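Local atomic coordinates of bifunctional endomannanase/endoglucanase (PDB entry 3W0K), a protein that probably hydrolyses internal beta-1,4-glycosidic bonds of mannan and cellulose, as a glycoside hydrolase of family 5. Residues G5-W10 and G287-N292; N136-I141 and D174-G179; S194-Q199 and I256-C261; T236-Y241 and Y281-W286. One frame throughout, in Å; residues are numbered along the deposited sequence.

Contact 1: residues G5-W10 and G287-N292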
loop_
_atom_site.group_PDB
_atom_site.type_symbol
_atom_site.label_atom_id
_atom_site.label_comp_id
_atom_site.label_asym_id
_atom_site.label_seq_id
_atom_site.Cartn_x
_atom_site.Cartn_y
_atom_site.Cartn_z
ATOM N N GLY A 5 -2.278 -1.937 10.447
ATOM C CA GLY A 5 -2.898 -3.119 9.897
ATOM C C GLY A 5 -2.117 -3.867 8.848
ATOM O O GLY A 5 -0.883 -3.938 8.883
ATOM N N PHE A 6 -2.864 -4.420 7.898
ATOM C CA PHE A 6 -2.296 -5.230 6.834
ATOM C C PHE A 6 -2.991 -5.012 5.502
ATOM O O PHE A 6 -4.137 -4.555 5.445
ATOM C CB PHE A 6 -2.473 -6.721 7.171
ATOM C CG PHE A 6 -1.812 -7.149 8.448
ATOM C CD1 PHE A 6 -0.554 -7.741 8.424
ATOM C CD2 PHE A 6 -2.439 -6.952 9.674
ATOM C CE1 PHE A 6 0.071 -8.129 9.606
ATOM C CE2 PHE A 6 -1.824 -7.335 10.865
ATOM C CZ PHE A 6 -0.563 -7.926 10.829
ATOM N N ASN A 7 -2.275 -5.334 4.431
ATOM C CA ASN A 7 -2.847 -5.286 3.093
ATOM C C ASN A 7 -3.364 -6.707 2.852
ATOM O O ASN A 7 -2.775 -7.679 3.341
ATOM C CB ASN A 7 -1.777 -5.007 2.034
ATOM C CG ASN A 7 -1.364 -3.557 1.968
ATOM O OD1 ASN A 7 -1.737 -2.844 1.036
ATOM N ND2 ASN A 7 -0.528 -3.128 2.910
ATOM N N PHE A 8 -4.476 -6.824 2.134
ATOM C CA PHE A 8 -5.039 -8.120 1.785
ATOM C C PHE A 8 -5.201 -8.145 0.275
ATOM O O PHE A 8 -5.636 -7.165 -0.328
ATOM C CB PHE A 8 -6.363 -8.377 2.506
ATOM C CG PHE A 8 -6.189 -8.825 3.932
ATOM C CD1 PHE A 8 -5.843 -10.142 4.219
ATOM C CD2 PHE A 8 -6.348 -7.926 4.982
ATOM C CE1 PHE A 8 -5.659 -10.560 5.534
ATOM C CE2 PHE A 8 -6.166 -8.330 6.301
ATOM C CZ PHE A 8 -5.821 -9.655 6.577
ATOM N N GLN A 9 -4.827 -9.270 -0.323
ATOM C CA GLN A 9 -4.842 -9.443 -1.766
ATOM C C GLN A 9 -6.056 -10.180 -2.350
ATOM O O GLN A 9 -5.956 -10.821 -3.401
ATOM C CB GLN A 9 -3.532 -10.134 -2.176
ATOM C CG GLN A 9 -2.255 -9.278 -1.975
ATOM C CD GLN A 9 -1.860 -9.048 -0.512
ATOM O OE1 GLN A 9 -1.464 -7.941 -0.130
ATOM N NE2 GLN A 9 -1.934 -10.094 0.297
ATOM N N TRP A 10 -7.212 -10.005 -1.715
ATOM C CA TRP A 10 -8.450 -10.666 -2.138
ATOM C C TRP A 10 -8.904 -10.380 -3.571
ATOM O O TRP A 10 -9.525 -11.231 -4.203
ATOM C CB TRP A 10 -9.582 -10.334 -1.164
ATOM C CG TRP A 10 -9.246 -10.607 0.277
ATOM C CD1 TRP A 10 -8.421 -11.583 0.762
ATOM C CD2 TRP A 10 -9.731 -9.890 1.416
ATOM N NE1 TRP A 10 -8.363 -11.516 2.134
ATOM C CE2 TRP A 10 -9.159 -10.486 2.562
ATOM C CE3 TRP A 10 -10.597 -8.800 1.580
ATOM C CZ2 TRP A 10 -9.424 -10.029 3.856
ATOM C CZ3 TRP A 10 -10.860 -8.344 2.869
ATOM C CH2 TRP A 10 -10.275 -8.959 3.989
ATOM N N GLY A 287 1.428 5.576 11.344
ATOM C CA GLY A 287 0.726 4.311 11.290
ATOM C C GLY A 287 1.401 3.520 10.180
ATOM O O GLY A 287 2.091 4.095 9.329
ATOM N N TYR A 288 1.199 2.210 10.168
ATOM C CA TYR A 288 1.823 1.365 9.155
ATOM C C TYR A 288 1.014 0.113 8.857
ATOM O O TYR A 288 0.307 -0.400 9.722
ATOM C CB TYR A 288 3.255 0.996 9.575
ATOM C CG TYR A 288 3.403 0.585 11.026
ATOM C CD1 TYR A 288 3.115 -0.714 11.437
ATOM C CD2 TYR A 288 3.852 1.496 11.981
ATOM C CE1 TYR A 288 3.271 -1.100 12.770
ATOM C CE2 TYR A 288 4.014 1.120 13.317
ATOM C CZ TYR A 288 3.722 -0.176 13.700
ATOM O OH TYR A 288 3.891 -0.553 15.012
ATOM N N SER A 289 1.124 -0.365 7.620
ATOM C CA SER A 289 0.400 -1.547 7.166
ATOM C C SER A 289 1.351 -2.514 6.461
ATOM O O SER A 289 1.952 -2.169 5.444
ATOM C CB SER A 289 -0.721 -1.120 6.211
ATOM O OG SER A 289 -1.521 -2.217 5.814
ATOM N N LEU A 290 1.493 -3.716 7.015
ATOM C CA LEU A 290 2.376 -4.737 6.447
ATOM C C LEU A 290 1.786 -5.241 5.127
ATOM O O LEU A 290 0.563 -5.349 4.991
ATOM C CB LEU A 290 2.544 -5.893 7.442
ATOM C CG LEU A 290 3.796 -6.763 7.299
ATOM C CD1 LEU A 290 5.044 -5.959 7.639
ATOM C CD2 LEU A 290 3.685 -7.965 8.217
ATOM N N TRP A 291 2.647 -5.552 4.160
ATOM C CA TRP A 291 2.170 -6.007 2.853
ATOM C C TRP A 291 1.318 -7.279 2.877
ATOM O O TRP A 291 0.334 -7.372 2.149
ATOM C CB TRP A 291 3.324 -6.133 1.852
ATOM C CG TRP A 291 2.876 -6.653 0.514
ATOM C CD1 TRP A 291 3.337 -7.765 -0.125
ATOM C CD2 TRP A 291 1.838 -6.112 -0.319
ATOM N NE1 TRP A 291 2.647 -7.959 -1.301
ATOM C CE2 TRP A 291 1.722 -6.958 -1.441
ATOM C CE3 TRP A 291 0.991 -4.999 -0.220
ATOM C CZ2 TRP A 291 0.791 -6.727 -2.462
ATOM C CZ3 TRP A 291 0.063 -4.768 -1.237
ATOM C CH2 TRP A 291 -0.027 -5.630 -2.341
ATOM N N ASN A 292 1.702 -8.263 3.685
ATOM C CA ASN A 292 0.919 -9.501 3.784
ATOM C C ASN A 292 0.570 -9.788 5.238
ATOM O O ASN A 292 1.225 -9.284 6.158
ATOM C CB ASN A 292 1.712 -10.731 3.306
ATOM C CG ASN A 292 1.971 -10.761 1.816
ATOM O OD1 ASN A 292 2.955 -11.354 1.378
ATOM N ND2 ASN A 292 1.069 -10.193 1.026
#

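Contact 2: residues N136-I141 and D174-G179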
loop_
_atom_site.group_PDB
_atom_site.type_symbol
_atom_site.label_atom_id
_atom_site.label_comp_id
_atom_site.label_asym_id
_atom_site.label_seq_id
_atom_site.Cartn_x
_atom_site.Cartn_y
_atom_site.Cartn_z
ATOM N N ASN A 136 -1.897 3.012 -6.807
ATOM C CA ASN A 136 -0.725 2.447 -6.168
ATOM C C ASN A 136 0.600 2.815 -6.809
ATOM O O ASN A 136 0.758 2.747 -8.024
ATOM C CB ASN A 136 -0.824 0.920 -6.107
ATOM C CG ASN A 136 0.401 0.292 -5.463
ATOM O OD1 ASN A 136 0.545 0.310 -4.246
ATOM N ND2 ASN A 136 1.308 -0.228 -6.285
ATOM N N GLU A 137 1.538 3.219 -5.959
ATOM C CA GLU A 137 2.911 3.532 -6.343
ATOM C C GLU A 137 3.201 4.079 -7.748
ATOM O O GLU A 137 3.668 3.341 -8.622
ATOM C CB GLU A 137 3.763 2.276 -6.097
ATOM C CG GLU A 137 3.707 1.775 -4.646
ATOM C CD GLU A 137 4.232 0.356 -4.449
ATOM O OE1 GLU A 137 4.261 -0.438 -5.415
ATOM O OE2 GLU A 137 4.599 0.019 -3.300
ATOM N N PRO A 138 2.918 5.374 -7.986
ATOM C CA PRO A 138 3.177 5.993 -9.293
ATOM C C PRO A 138 4.663 5.820 -9.626
ATOM O O PRO A 138 5.494 5.655 -8.727
ATOM C CB PRO A 138 2.817 7.461 -9.054
ATOM C CG PRO A 138 1.737 7.377 -8.035
ATOM C CD PRO A 138 2.257 6.327 -7.077
ATOM N N PRO A 139 5.021 5.866 -10.920
ATOM C CA PRO A 139 6.409 5.698 -11.353
ATOM C C PRO A 139 7.344 6.862 -11.064
ATOM O O PRO A 139 6.953 7.876 -10.483
ATOM C CB PRO A 139 6.262 5.466 -12.853
ATOM C CG PRO A 139 5.121 6.362 -13.205
ATOM C CD PRO A 139 4.136 6.121 -12.073
ATOM N N ASN A 140 8.601 6.685 -11.454
ATOM C CA ASN A 140 9.596 7.725 -11.264
ATOM C C ASN A 140 9.358 8.861 -12.241
ATOM O O ASN A 140 8.740 8.682 -13.293
ATOM C CB ASN A 140 11.002 7.171 -11.490
ATOM C CG ASN A 140 11.519 6.393 -10.301
ATOM O OD1 ASN A 140 11.935 6.977 -9.298
ATOM N ND2 ASN A 140 11.503 5.075 -10.406
ATOM N N ILE A 141 9.804 10.049 -11.857
ATOM C CA ILE A 141 9.696 11.210 -12.724
ATOM C C ILE A 141 10.560 10.853 -13.938
ATOM O O ILE A 141 11.691 10.382 -13.787
ATOM C CB ILE A 141 10.249 12.463 -12.013
ATOM C CG1 ILE A 141 9.388 12.777 -10.786
ATOM C CG2 ILE A 141 10.281 13.650 -12.967
ATOM C CD1 ILE A 141 10.062 13.696 -9.783
ATOM N N ASP A 174 -0.274 7.965 -3.062
ATOM C CA ASP A 174 1.023 7.306 -2.900
ATOM C C ASP A 174 2.177 8.142 -3.429
ATOM O O ASP A 174 2.036 8.862 -4.419
ATOM C CB ASP A 174 1.035 5.951 -3.620
ATOM C CG ASP A 174 0.204 4.889 -2.916
ATOM O OD1 ASP A 174 -0.594 5.218 -2.011
ATOM O OD2 ASP A 174 0.357 3.704 -3.280
ATOM N N GLY A 175 3.332 8.005 -2.785
ATOM C CA GLY A 175 4.509 8.742 -3.207
ATOM C C GLY A 175 4.990 8.371 -4.599
ATOM O O GLY A 175 4.702 7.283 -5.110
ATOM N N LEU A 176 5.705 9.294 -5.233
ATOM C CA LEU A 176 6.238 9.051 -6.568
ATOM C C LEU A 176 7.407 8.073 -6.512
ATOM O O LEU A 176 7.872 7.707 -5.428
ATOM C CB LEU A 176 6.693 10.369 -7.201
ATOM C CG LEU A 176 5.582 11.388 -7.439
ATOM C CD1 LEU A 176 6.179 12.681 -7.988
ATOM C CD2 LEU A 176 4.559 10.811 -8.406
ATOM N N GLY A 177 7.868 7.638 -7.679
ATOM C CA GLY A 177 8.986 6.713 -7.739
ATOM C C GLY A 177 8.763 5.428 -6.966
ATOM O O GLY A 177 9.650 4.973 -6.238
ATOM N N GLY A 178 7.576 4.846 -7.120
ATOM C CA GLY A 178 7.257 3.609 -6.428
ATOM C C GLY A 178 6.929 3.792 -4.958
ATOM O O GLY A 178 7.197 2.904 -4.143
ATOM N N GLY A 179 6.324 4.931 -4.627
ATOM C CA GLY A 179 5.955 5.226 -3.250
ATOM C C GLY A 179 7.099 5.725 -2.388
ATOM O O GLY A 179 6.939 5.900 -1.180
HETATM O O HOH W 1 7.381 0.230 -3.190
#

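Contact 3: residues S194-Q199 and I256-C261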
loop_
_atom_site.group_PDB
_atom_site.type_symbol
_atom_site.label_atom_id
_atom_site.label_comp_id
_atom_site.label_asym_id
_atom_site.label_seq_id
_atom_site.Cartn_x
_atom_site.Cartn_y
_atom_site.Cartn_z
ATOM N N SER A 194 0.928 8.819 1.453
ATOM C CA SER A 194 1.349 7.475 1.814
ATOM C C SER A 194 2.710 7.055 1.290
ATOM O O SER A 194 2.938 6.995 0.074
ATOM C CB SER A 194 0.282 6.470 1.370
ATOM O OG SER A 194 0.541 5.176 1.887
ATOM N N GLY A 195 3.593 6.737 2.234
ATOM C CA GLY A 195 4.940 6.296 1.921
ATOM C C GLY A 195 5.113 4.790 1.994
ATOM O O GLY A 195 4.139 4.029 2.114
ATOM N N ARG A 196 6.369 4.358 1.983
ATOM C CA ARG A 196 6.694 2.940 1.992
ATOM C C ARG A 196 7.842 2.586 2.923
ATOM O O ARG A 196 8.688 3.426 3.231
ATOM C CB ARG A 196 7.057 2.497 0.573
ATOM C CG ARG A 196 5.893 2.497 -0.416
ATOM C CD ARG A 196 4.878 1.449 -0.018
ATOM N NE ARG A 196 3.804 1.270 -0.998
ATOM C CZ ARG A 196 2.653 1.934 -0.992
ATOM N NH1 ARG A 196 2.406 2.855 -0.066
ATOM N NH2 ARG A 196 1.704 1.607 -1.862
ATOM N N GLY A 197 7.871 1.316 3.321
ATOM C CA GLY A 197 8.918 0.810 4.191
ATOM C C GLY A 197 9.571 -0.409 3.566
ATOM O O GLY A 197 9.498 -1.515 4.103
ATOM N N TYR A 198 10.188 -0.213 2.406
ATOM C CA TYR A 198 10.859 -1.298 1.701
ATOM C C TYR A 198 12.347 -1.036 1.505
ATOM O O TYR A 198 13.036 -1.839 0.885
ATOM C CB TYR A 198 10.218 -1.525 0.330
ATOM C CG TYR A 198 8.820 -2.100 0.356
ATOM C CD1 TYR A 198 8.530 -3.253 1.088
ATOM C CD2 TYR A 198 7.803 -1.534 -0.410
ATOM C CE1 TYR A 198 7.262 -3.831 1.047
ATOM C CE2 TYR A 198 6.533 -2.104 -0.458
ATOM C CZ TYR A 198 6.272 -3.253 0.270
ATOM O OH TYR A 198 5.031 -3.846 0.198
ATOM N N GLN A 199 12.833 0.098 1.998
ATOM C CA GLN A 199 14.244 0.433 1.854
ATOM C C GLN A 199 15.064 -0.044 3.046
ATOM O O GLN A 199 14.648 0.106 4.192
ATOM C CB GLN A 199 14.427 1.940 1.670
ATOM C CG GLN A 199 13.783 2.499 0.402
ATOM C CD GLN A 199 14.294 1.851 -0.883
ATOM O OE1 GLN A 199 15.328 1.178 -0.899
ATOM N NE2 GLN A 199 13.563 2.058 -1.970
ATOM N N ILE A 256 2.279 4.858 6.353
ATOM C CA ILE A 256 3.054 3.874 5.598
ATOM C C ILE A 256 2.077 2.807 5.091
ATOM O O ILE A 256 1.714 1.881 5.822
ATOM C CB ILE A 256 4.168 3.237 6.470
ATOM C CG1 ILE A 256 5.143 4.318 6.953
ATOM C CG2 ILE A 256 4.916 2.161 5.683
ATOM C CD1 ILE A 256 5.907 5.028 5.840
ATOM N N GLY A 257 1.642 2.976 3.843
ATOM C CA GLY A 257 0.679 2.072 3.227
ATOM C C GLY A 257 1.123 0.637 3.046
ATOM O O GLY A 257 0.286 -0.273 3.015
ATOM N N GLU A 258 2.422 0.445 2.840
ATOM C CA GLU A 258 3.007 -0.883 2.684
ATOM C C GLU A 258 4.424 -0.867 3.217
ATOM O O GLU A 258 5.140 0.126 3.075
ATOM C CB GLU A 258 3.151 -1.294 1.220
ATOM C CG GLU A 258 1.907 -1.379 0.364
ATOM C CD GLU A 258 2.244 -1.782 -1.064
ATOM O OE1 GLU A 258 3.325 -2.372 -1.298
ATOM O OE2 GLU A 258 1.422 -1.517 -1.965
ATOM N N PHE A 259 4.816 -1.984 3.815
ATOM C CA PHE A 259 6.176 -2.180 4.295
ATOM C C PHE A 259 6.358 -3.657 4.589
ATOM O O PHE A 259 5.384 -4.414 4.649
ATOM C CB PHE A 259 6.523 -1.300 5.516
ATOM C CG PHE A 259 6.074 -1.856 6.840
ATOM C CD1 PHE A 259 7.013 -2.306 7.768
ATOM C CD2 PHE A 259 4.729 -1.880 7.185
ATOM C CE1 PHE A 259 6.614 -2.769 9.022
ATOM C CE2 PHE A 259 4.318 -2.341 8.437
ATOM C CZ PHE A 259 5.263 -2.786 9.357
ATOM N N GLY A 260 7.607 -4.084 4.702
ATOM C CA GLY A 260 7.857 -5.479 4.995
ATOM C C GLY A 260 9.094 -6.019 4.321
ATOM O O GLY A 260 9.791 -5.304 3.597
ATOM N N CYS A 261 9.325 -7.310 4.526
ATOM C CA CYS A 261 10.483 -7.987 3.971
ATOM C C CYS A 261 10.075 -9.319 3.357
ATOM O O CYS A 261 9.240 -10.037 3.912
ATOM C CB CYS A 261 11.497 -8.221 5.092
ATOM S SG CYS A 261 13.048 -8.962 4.573
#

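Contact 4: residues T236-Y241 and Y281-W286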
loop_
_atom_site.group_PDB
_atom_site.type_symbol
_atom_site.label_atom_id
_atom_site.label_comp_id
_atom_site.label_asym_id
_atom_site.label_seq_id
_atom_site.Cartn_x
_atom_site.Cartn_y
_atom_site.Cartn_z
ATOM N N THR A 236 20.565 6.306 7.817
ATOM C CA THR A 236 20.269 6.374 6.387
ATOM C C THR A 236 18.757 6.371 6.185
ATOM O O THR A 236 18.241 7.048 5.294
ATOM C CB THR A 236 20.887 5.188 5.626
ATOM O OG1 THR A 236 22.262 5.046 6.002
ATOM C CG2 THR A 236 20.818 5.429 4.125
ATOM N N LEU A 237 18.050 5.611 7.018
ATOM C CA LEU A 237 16.593 5.557 6.934
ATOM C C LEU A 237 16.003 6.918 7.297
ATOM O O LEU A 237 15.003 7.341 6.716
ATOM C CB LEU A 237 16.032 4.461 7.843
ATOM C CG LEU A 237 16.177 3.034 7.312
ATOM C CD1 LEU A 237 15.921 2.026 8.422
ATOM C CD2 LEU A 237 15.208 2.818 6.151
ATOM N N ARG A 238 16.632 7.613 8.245
ATOM C CA ARG A 238 16.167 8.939 8.639
ATOM C C ARG A 238 16.337 9.899 7.463
ATOM O O ARG A 238 15.477 10.741 7.211
ATOM C CB ARG A 238 16.946 9.458 9.852
ATOM C CG ARG A 238 16.653 8.722 11.150
ATOM C CD ARG A 238 17.428 9.343 12.309
ATOM N NE ARG A 238 17.170 8.667 13.577
ATOM C CZ ARG A 238 16.131 8.914 14.369
ATOM N NH1 ARG A 238 15.230 9.828 14.033
ATOM N NH2 ARG A 238 15.996 8.250 15.507
ATOM N N GLU A 239 17.457 9.770 6.750
ATOM C CA GLU A 239 17.725 10.611 5.585
ATOM C C GLU A 239 16.664 10.343 4.521
ATOM O O GLU A 239 16.126 11.271 3.919
ATOM C CB GLU A 239 19.109 10.319 5.009
ATOM C CG GLU A 239 20.266 10.775 5.887
ATOM C CD GLU A 239 21.619 10.509 5.251
ATOM O OE1 GLU A 239 21.782 10.803 4.045
ATOM O OE2 GLU A 239 22.521 10.008 5.959
ATOM N N TYR A 240 16.350 9.065 4.337
ATOM C CA TYR A 240 15.354 8.625 3.365
ATOM C C TYR A 240 13.965 9.174 3.690
ATOM O O TYR A 240 13.207 9.542 2.791
ATOM C CB TYR A 240 15.329 7.092 3.323
ATOM C CG TYR A 240 14.156 6.498 2.581
ATOM C CD1 TYR A 240 14.063 6.584 1.193
ATOM C CD2 TYR A 240 13.134 5.856 3.271
ATOM C CE1 TYR A 240 12.974 6.044 0.511
ATOM C CE2 TYR A 240 12.043 5.315 2.602
ATOM C CZ TYR A 240 11.968 5.412 1.227
ATOM O OH TYR A 240 10.880 4.875 0.582
ATOM N N TYR A 241 13.638 9.236 4.977
ATOM C CA TYR A 241 12.337 9.732 5.407
ATOM C C TYR A 241 12.265 11.233 5.668
ATOM O O TYR A 241 11.175 11.770 5.859
ATOM C CB TYR A 241 11.855 8.965 6.643
ATOM C CG TYR A 241 11.377 7.560 6.344
ATOM C CD1 TYR A 241 10.376 7.332 5.400
ATOM C CD2 TYR A 241 11.924 6.461 7.001
ATOM C CE1 TYR A 241 9.934 6.040 5.117
ATOM C CE2 TYR A 241 11.491 5.167 6.726
ATOM C CZ TYR A 241 10.497 4.965 5.779
ATOM O OH TYR A 241 10.094 3.684 5.480
ATOM N N TYR A 281 8.990 4.599 12.989
ATOM C CA TYR A 281 7.563 4.875 12.838
ATOM C C TYR A 281 6.947 5.283 14.176
ATOM O O TYR A 281 6.101 6.174 14.225
ATOM C CB TYR A 281 6.823 3.660 12.265
ATOM C CG TYR A 281 7.263 3.253 10.874
ATOM C CD1 TYR A 281 7.977 4.129 10.050
ATOM C CD2 TYR A 281 6.982 1.979 10.389
ATOM C CE1 TYR A 281 8.403 3.737 8.778
ATOM C CE2 TYR A 281 7.398 1.578 9.124
ATOM C CZ TYR A 281 8.109 2.458 8.326
ATOM O OH TYR A 281 8.532 2.041 7.087
ATOM N N LYS A 282 7.401 4.656 15.260
ATOM C CA LYS A 282 6.903 4.978 16.593
ATOM C C LYS A 282 7.321 6.398 16.972
ATOM O O LYS A 282 6.510 7.182 17.470
ATOM C CB LYS A 282 7.441 3.988 17.628
ATOM C CG LYS A 282 6.828 4.172 19.010
ATOM C CD LYS A 282 7.357 3.158 20.000
ATOM C CE LYS A 282 6.634 3.274 21.331
ATOM N NZ LYS A 282 7.131 2.278 22.317
ATOM N N GLU A 283 8.581 6.727 16.702
ATOM C CA GLU A 283 9.117 8.055 16.999
ATOM C C GLU A 283 8.391 9.136 16.201
ATOM O O GLU A 283 8.062 10.201 16.732
ATOM C CB GLU A 283 10.614 8.100 16.678
ATOM C CG GLU A 283 11.264 9.454 16.937
ATOM C CD GLU A 283 12.723 9.500 16.530
ATOM O OE1 GLU A 283 13.422 8.478 16.679
ATOM O OE2 GLU A 283 13.171 10.566 16.061
ATOM N N PHE A 284 8.131 8.843 14.927
ATOM C CA PHE A 284 7.450 9.772 14.027
ATOM C C PHE A 284 5.943 9.790 14.264
ATOM O O PHE A 284 5.246 10.689 13.785
ATOM C CB PHE A 284 7.690 9.377 12.563
ATOM C CG PHE A 284 9.134 9.412 12.129
ATOM C CD1 PHE A 284 10.107 10.065 12.883
ATOM C CD2 PHE A 284 9.514 8.796 10.941
ATOM C CE1 PHE A 284 11.432 10.104 12.457
ATOM C CE2 PHE A 284 10.835 8.829 10.506
ATOM C CZ PHE A 284 11.797 9.486 11.267
ATOM N N GLU A 285 5.454 8.788 14.994
ATOM C CA GLU A 285 4.032 8.623 15.287
ATOM C C GLU A 285 3.267 8.335 13.993
ATOM O O GLU A 285 2.210 8.910 13.728
ATOM C CB GLU A 285 3.459 9.842 16.017
ATOM C CG GLU A 285 4.018 10.021 17.425
ATOM C CD GLU A 285 3.320 11.115 18.217
ATOM O OE1 GLU A 285 2.235 11.575 17.800
ATOM O OE2 GLU A 285 3.859 11.513 19.274
ATOM N N TRP A 286 3.839 7.447 13.187
ATOM C CA TRP A 286 3.246 7.048 11.917
ATOM C C TRP A 286 2.570 5.693 12.012
ATOM O O TRP A 286 3.089 4.767 12.644
ATOM C CB TRP A 286 4.314 6.917 10.835
ATOM C CG TRP A 286 4.925 8.185 10.341
ATOM C CD1 TRP A 286 4.594 9.461 10.688
ATOM C CD2 TRP A 286 5.980 8.288 9.378
ATOM N NE1 TRP A 286 5.380 10.357 9.999
ATOM C CE2 TRP A 286 6.240 9.661 9.189
ATOM C CE3 TRP A 286 6.732 7.349 8.657
ATOM C CZ2 TRP A 286 7.222 10.122 8.305
ATOM C CZ3 TRP A 286 7.711 7.806 7.779
ATOM C CH2 TRP A 286 7.945 9.183 7.612
#

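Contact 1: residues G5-W10 and G287-N292
Asn7 grips the carbonyl of Leu290 twice. Its backbone N lies 2.9 Å from Leu290 O, nearly along the C=O axis, while its ND2, 3.2 Å from the same oxygen, comes from above the carbonyl plane, with that oxygen lying in the amide plane of Asn7. The Asn7 side chain crosses Trp291 at about a right angle: Asn7 CG packs 3.5 Å from Trp291 CE3, and OD1 stands at the indole edge near CZ3. On the face of the sheet away from Gly5 and Ser289, Phe6 and Leu290 lie side by side and point the same way, Phe6 CD1 being 3.7 Å from Leu290 CB. Asn292 O meets the rim of the Phe6 ring near its plane, 3.3 Å from CD1. Parallel ladder bonds from Gly5 N to Tyr288 O (3.1 Å) and from Leu290 N to Gly5 O (3.0 Å) set this register. Farther out, Arg40 holds Asn7 OD1, and Gly257 O is a second acceptor for ND2. The pairing joins the first and eighth strands and so closes the eight-stranded beta/alpha barrel; strands 38-44 and 254-259 flank it, and helix 25-33 packs on Phe6 through Leu31.

Contact 2: residues N136-I141 and D174-G179
Asp174 OD2 is gripped twice: Glu137 N donates to it over 3.0 Å, meeting the carboxylate on its anti side and only slightly out of its plane, and Arg196 forms a salt bridge to the same oxygen. Next to it, Asn136 ND2 reaches Glu137 OE1 (3.1 Å) from above the carboxylate plane, while Asn136 OD1 accepts a hydrogen bond from Arg40 NH2. Glu137 OE2 is bridged to Gly178 O by water 1, which donates 2.8 Å bonds to both, and it also pairs with Arg196. Gly178 N points almost head-on at Pro138 O (2.8 Å), whereas Gly177 N approaches Pro139 O (3.0 Å) from well above its carbonyl plane. Gly177, Gly178 and Gly179 all have positive phi, and Asn140 OD1 comes within 3.3 Å of Gly177 CA. Pro138 CB rests on Leu176 CD2 (3.8 Å). The Asn-Glu-Pro sequence after the fourth strand is where family 5 enzymes carry their acid/base glutamate, consistent with such a role for Glu137, whose OE1 binds a Tris molecule. With Asp133 OD1 close to Asp174 OD1, the arginine probably offsets crowded negative charge, while the bond from Glu137 N to Asp174 probably helps hold the backbone that presents Glu137.

Contact 3: residues S194-Q199 and I256-C261
Glu258 runs between Arg196 and Tyr198, and each carboxylate oxygen faces one of them. CD is anti to CA (chi2 179°), which sets it 3.4 Å from Arg196 NE. The two side chains are layered obliquely, with guanidinium and carboxylate planes 30° apart and Glu258 CG over one guanidinium face. The salt bridge, Arg196 NH2 to Glu258 OE2 at 3.1 Å, is a weak, bent hydrogen bond. Tyr198 is turned more steeply, its ring 75° from the carboxylate plane; OH donates to Glu258 OE1 (2.7 Å) on the anti side, and OE1 lies in the ring plane. Arg196, bent at chi2, also sends NH1 to Gly195 O (3.0 Å) in the guanidinium plane; its stronger salt bridges run from NE to Glu137 OE2 and from NH2 to Asp174 OD2. The backbones beneath are the sixth and seventh parallel strands of the barrel, joined by Gly197 N to Glu258 O (3.0 Å) and Gly260 N to Gly197 O (3.2 Å). Family 5 enzymes carry the nucleophile glutamate at the end of the seventh strand, consistent with Glu258, whose OE2 also pairs with Arg40 and contacts a bound Tris. Phe259 CA sits over the Tyr198 face in a CH-pi contact, 4.2 Å from the ring centroid. On the other sheet face from Glu258, Phe259 CB packs 3.5 Å from Gly197 CA, and its ring meets Phe274 and Leu278 of helix 267-284.

Contact 4: residues T236-Y241 and Y281-W286
Arg238 is stretched from CG to NE, and Glu283 has CG anti to its backbone N (chi1 179°) with an extended chain beyond; the two long side chains meet between the helices. These are helices 234-249 and 267-284, neighbours in the outer layer of the beta/alpha barrel, leading to its seventh and eighth strands. The ion pair is end-on and two-pronged. Arg238 NH2 gives a 2.8 Å bond to the syn lone pair of Glu283 OE1, and NH1 gives a 3.0 Å bond to OE2, also from the syn side. Both oxygens lie close to the guanidinium plane, although the carboxylate is twisted well away from it. Deeper in, Tyr241, Tyr281 and Trp286 form an aromatic cluster. Trp286 points its edge at one face of the Tyr241 ring in a T-shaped pair with planes at 87°, its CZ3 lying 3.6 Å from Tyr241 CD1, offset toward the rim. The opposite face of Tyr241 is covered by Tyr240 CD2, over the ring centre. Tyr281 also turns its edge to Tyr241, in an offset edge-to-face pair at 70°. Phe284 CE2 fills in against Tyr241 CB, 4.0 Å away. A Schellman motif, with Glu285 at positive phi and Trp286 N bonded to Tyr281 O (2.8 Å), ends helix 267-284 and turns the chain so that Trp286 joins the cluster; its NE1 is hydrogen-bonded to Gln248 OE1. The hydroxyls finish the contact: Tyr281 OH donates to Tyr241 OH (2.8 Å), which is bonded in turn to Arg196 O.

From the N terminus, contact 1 opens at residues 5-10 and closes last, at 287-292, so the other three all lie within its span as the barrel comes full circle. Contact 2 forms next, bringing 174-179 back to 136-141, and is complete before contact 3 begins at 194-199. Contact 4 starts at 236-241, before contact 3 closes at 256-261, and ends at 281-286, so contacts 3 and 4 cross. Arg196 links contact 2 to contact 3 through Glu137 and Asp174, and its carbonyl ties contact 3 to the helix pair of contact 4. Asn7 joins contact 1 to strand 254-259 of contact 3, while Tyr288 packs on Tyr281 of contact 4.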